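Local coordinates for protein sortase SrtE1 (Streptomyces coelicolor, PDB 5CUW) that cleaves sorting signals of the Leu-Ala-x-Thr-Gly and Leu-Pro-x-Thr-Gly type and anchors surface proteins to the cell wall as a class E sortase transpeptidase, at residues 106-109 with 110-114; 138-141 with 142-145. All coordinates share one frame; numbering follows the deposited sequence.

Interaction 1 of 2, residues 106-109 with 110-114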
loop_
_atom_site.group_PDB
_atom_site.type_symbol
_atom_site.label_atom_id
_atom_site.label_comp_id
_atom_site.label_asym_id
_atom_site.label_seq_id
_atom_site.Cartn_x
_atom_site.Cartn_y
_atom_site.Cartn_z
ATOM N N ASN A 106 3.097 8.379 7.712
ATOM C CA ASN A 106 3.557 8.254 9.088
ATOM C C ASN A 106 2.614 8.940 10.068
ATOM O O ASN A 106 2.859 8.921 11.266
ATOM C CB ASN A 106 4.972 8.815 9.253
ATOM C CG ASN A 106 5.073 10.281 8.888
ATOM O OD1 ASN A 106 4.282 10.801 8.099
ATOM N ND2 ASN A 106 6.063 10.956 9.453
ATOM N N LYS A 107 1.531 9.530 9.563
ATOM C CA LYS A 107 0.540 10.144 10.449
ATOM C C LYS A 107 -0.639 9.201 10.692
ATOM O O LYS A 107 -1.556 9.505 11.459
ATOM C CB LYS A 107 0.056 11.472 9.879
ATOM C CG LYS A 107 1.130 12.546 9.852
ATOM C CD LYS A 107 1.755 12.726 11.231
ATOM C CE LYS A 107 2.809 13.832 11.241
ATOM N NZ LYS A 107 3.631 13.817 12.492
ATOM N N LEU A 108 -0.605 8.046 10.046
ATOM C CA LEU A 108 -1.597 7.010 10.301
ATOM C C LEU A 108 -1.433 6.414 11.699
ATOM O O LEU A 108 -0.318 6.188 12.154
ATOM C CB LEU A 108 -1.487 5.915 9.252
ATOM C CG LEU A 108 -1.912 6.409 7.871
ATOM C CD1 LEU A 108 -1.798 5.312 6.827
ATOM C CD2 LEU A 108 -3.329 6.956 7.951
ATOM N N GLU A 109 -2.560 6.155 12.355
ATOM C CA GLU A 109 -2.597 5.558 13.682
ATOM C C GLU A 109 -3.393 4.264 13.616
ATOM O O GLU A 109 -4.225 4.108 12.729
ATOM C CB GLU A 109 -3.228 6.524 14.680
ATOM C CG GLU A 109 -2.405 7.774 14.901
ATOM C CD GLU A 109 -3.091 8.768 15.814
ATOM O OE1 GLU A 109 -4.338 8.731 15.912
ATOM O OE2 GLU A 109 -2.378 9.586 16.430
ATOM N N PRO A 110 -3.147 3.336 14.556
ATOM C CA PRO A 110 -3.852 2.050 14.536
ATOM C C PRO A 110 -5.363 2.204 14.423
ATOM O O PRO A 110 -5.970 2.911 15.214
ATOM C CB PRO A 110 -3.461 1.430 15.879
ATOM C CG PRO A 110 -2.088 1.946 16.112
ATOM C CD PRO A 110 -2.144 3.386 15.633
ATOM N N GLY A 111 -5.962 1.554 13.435
ATOM C CA GLY A 111 -7.391 1.668 13.233
ATOM C C GLY A 111 -7.789 2.563 12.071
ATOM O O GLY A 111 -8.924 2.478 11.593
ATOM N N ASP A 112 -6.872 3.413 11.608
ATOM C CA ASP A 112 -7.172 4.300 10.475
ATOM C C ASP A 112 -7.359 3.498 9.193
ATOM O O ASP A 112 -6.503 2.701 8.808
ATOM C CB ASP A 112 -6.075 5.348 10.273
ATOM C CG ASP A 112 -6.040 6.385 11.384
ATOM O OD1 ASP A 112 -7.045 6.529 12.109
ATOM O OD2 ASP A 112 -5.004 7.065 11.527
ATOM N N PRO A 113 -8.493 3.702 8.523
ATOM C CA PRO A 113 -8.809 2.909 7.323
ATOM C C PRO A 113 -7.993 3.251 6.081
ATOM O O PRO A 113 -7.649 4.412 5.822
ATOM C CB PRO A 113 -10.284 3.225 7.082
ATOM C CG PRO A 113 -10.494 4.563 7.725
ATOM C CD PRO A 113 -9.607 4.567 8.936
ATOM N N ILE A 114 -7.701 2.205 5.314
ATOM C CA ILE A 114 -7.037 2.285 4.024
ATOM C C ILE A 114 -7.873 1.446 3.080
ATOM O O ILE A 114 -8.039 0.249 3.306
ATOM C CB ILE A 114 -5.591 1.745 4.086
ATOM C CG1 ILE A 114 -4.750 2.587 5.047
ATOM C CG2 ILE A 114 -4.965 1.695 2.707
ATOM C CD1 ILE A 114 -3.750 1.763 5.851
#
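The Asp112 carboxylate lies with one face against the backbone of Glu109. The two residues are the ends of a type II beta turn, Glu109 to Asp112, leading into strand 113-117 of the sortase beta barrel. Glu109 O sits almost directly over Asp112 CG on that face, 3.2 Å away. Glu109 N approaches the same face nearer to OD2. On the other side of the plane, Leu108 CD2 packs 3.9 Å from Asp112 CB, and the two side chains run at a slant to each other. Beyond OD2 lies Leu108 CA, 3.6 Å from that oxygen.

The closing bond of the turn runs from Asp112 N to Glu109 O at 3.0 Å. A second bond goes from Glu109 N to Asp112 OD2 at 2.7 Å and is nearly straight, with an angle of 164° at the hydrogen. The same two residues are thus joined twice, once through backbone alone and once through a side chain. Asp112 CG stands beside its own backbone N (chi1 -70°), which folds the carboxylate back over the start of the turn. Gly111 takes the positive phi (104°) that a type II turn has at its third position, a place that favours glycine.

Lys47 NZ forms a salt bridge with Asp112 OD2 and a hydrogen bond with Lys107 O. The lysine probably helps to stabilise the negative charge on Asp112. Glu109 OE1 makes only a long, weak ion pair with the same lysine. Backbone bonds from Gly111 and Asp112 to Met127 tie the turn to strand 121-134.

Leu108 is buried and touches Met127 and Ile45. Ile114 follows on the new strand and touches Leu43. Their contact is one methyl against another, Leu108 CD1 to Ile114 CD1, at 4.2 Å.

Interaction 2 of 2, residues 138-141 with 142-145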
loop_
_atom_site.group_PDB
_atom_site.type_symbol
_atom_site.label_atom_id
_atom_site.label_comp_id
_atom_site.label_asym_id
_atom_site.label_seq_id
_atom_site.Cartn_x
_atom_site.Cartn_y
_atom_site.Cartn_z
ATOM N N ASN A 138 15.713 -4.065 2.384
ATOM C CA ASN A 138 14.924 -4.912 3.272
ATOM C C ASN A 138 13.603 -5.323 2.638
ATOM O O ASN A 138 12.545 -4.843 3.028
ATOM C CB ASN A 138 14.664 -4.196 4.605
ATOM C CG ASN A 138 14.027 -5.106 5.643
ATOM O OD1 ASN A 138 13.898 -6.316 5.434
ATOM N ND2 ASN A 138 13.630 -4.531 6.771
ATOM N N VAL A 139 13.657 -6.228 1.665
ATOM C CA VAL A 139 12.447 -6.602 0.942
ATOM C C VAL A 139 11.529 -7.542 1.719
ATOM O O VAL A 139 10.385 -7.770 1.313
ATOM C CB VAL A 139 12.785 -7.277 -0.407
ATOM C CG1 VAL A 139 13.436 -6.284 -1.346
ATOM C CG2 VAL A 139 13.673 -8.490 -0.188
ATOM N N SER A 140 12.012 -8.083 2.834
ATOM C CA SER A 140 11.218 -9.044 3.600
ATOM C C SER A 140 9.960 -8.408 4.200
ATOM O O SER A 140 9.071 -9.113 4.674
ATOM C CB SER A 140 12.067 -9.674 4.704
ATOM O OG SER A 140 13.123 -10.432 4.148
ATOM N N VAL A 141 9.880 -7.083 4.170
ATOM C CA VAL A 141 8.669 -6.395 4.632
ATOM C C VAL A 141 7.509 -6.615 3.645
ATOM O O VAL A 141 6.366 -6.246 3.927
ATOM C CB VAL A 141 8.894 -4.869 4.822
ATOM C CG1 VAL A 141 10.004 -4.613 5.836
ATOM C CG2 VAL A 141 9.207 -4.187 3.485
ATOM N N LEU A 142 7.812 -7.226 2.497
ATOM C CA LEU A 142 6.806 -7.584 1.498
ATOM C C LEU A 142 6.482 -9.081 1.477
ATOM O O LEU A 142 5.765 -9.533 0.583
ATOM C CB LEU A 142 7.268 -7.180 0.091
ATOM C CG LEU A 142 7.499 -5.687 -0.176
ATOM C CD1 LEU A 142 8.181 -5.497 -1.514
ATOM C CD2 LEU A 142 6.176 -4.922 -0.140
ATOM N N ASP A 143 7.024 -9.841 2.432
ATOM C CA ASP A 143 6.756 -11.288 2.543
ATOM C C ASP A 143 5.272 -11.528 2.827
ATOM O O ASP A 143 4.611 -10.659 3.406
ATOM C CB ASP A 143 7.595 -11.917 3.670
ATOM C CG ASP A 143 9.074 -12.077 3.308
ATOM O OD1 ASP A 143 9.441 -11.901 2.126
ATOM O OD2 ASP A 143 9.875 -12.404 4.213
ATOM N N PRO A 144 4.742 -12.719 2.468
ATOM C CA PRO A 144 3.325 -12.977 2.746
ATOM C C PRO A 144 2.935 -12.694 4.207
ATOM O O PRO A 144 1.844 -12.163 4.456
ATOM C CB PRO A 144 3.181 -14.460 2.407
ATOM C CG PRO A 144 4.137 -14.636 1.273
ATOM C CD PRO A 144 5.341 -13.799 1.664
ATOM N N VAL A 145 3.806 -13.059 5.147
ATOM C CA VAL A 145 3.686 -12.613 6.538
ATOM C C VAL A 145 4.865 -11.687 6.780
ATOM O O VAL A 145 5.962 -12.150 7.072
ATOM C CB VAL A 145 3.698 -13.782 7.546
ATOM C CG1 VAL A 145 3.580 -13.253 8.974
ATOM C CG2 VAL A 145 2.566 -14.755 7.260
#
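Ser140 and Asp143 send their CB atoms off the backbone in nearly the same direction. The Asp143 carboxylate therefore lies alongside Ser140. One of its faces is turned to the Ser140 backbone, with Ser140 O 3.3 Å from Asp143 CG and Ser140 CA on the same face. Asp143 OD2 reaches Ser140 CB at 3.5 Å. With CG anti to the carbonyl carbon (chi1 -74°), the Asp143 carboxylate is carried back toward Ser140.

Leu142 points away from this polar pair. Its CB lies 3.4 Å from Val139 O. Val141 leaves the backbone in a third direction, roughly perpendicular to both Leu142 and Asp143. Its CG2 still meets Leu142 CG at 4.3 Å.

Two i to i+3 backbone bonds close the turns. Leu142 N bonds to Val139 O at 2.9 Å, and Asp143 N to Ser140 O at 3.1 Å. Val141 O accepts a bond from Trp176 NE1, and Asp143 O one from Asn88 ND2, so the turn is fastened to strands on the barrel.

Leu142 packs on Tyr72, a probable substrate-recognition residue. The arrangement is a short 3-10 turn in the loop between strands 121-134 and 156-164, the sortase beta6/beta7 loop, which in relatives borders the substrate groove.

How the interactions relate
Both contacts are local turns in the one sortase domain, and they lie in different connections between strands. Strand 121-134 links them: interaction 1 pairs with it, and interaction 2 lies in the loop after it. Their centres are about 20 Å apart, and the nearest atoms about 13 Å. Each combines a partly exposed aspartate with buried aliphatic side chains. In 106-114 the carboxylate accepts a backbone N-H and makes a salt bridge to a lysine, far from the annotated sites. In 138-145 the carboxylate merely packs against a carbonyl, and backbone bonds do the holding. The buried leucine there faces the probable substrate side, whereas that of interaction 1 packs on Ile45, Leu48 and Met127.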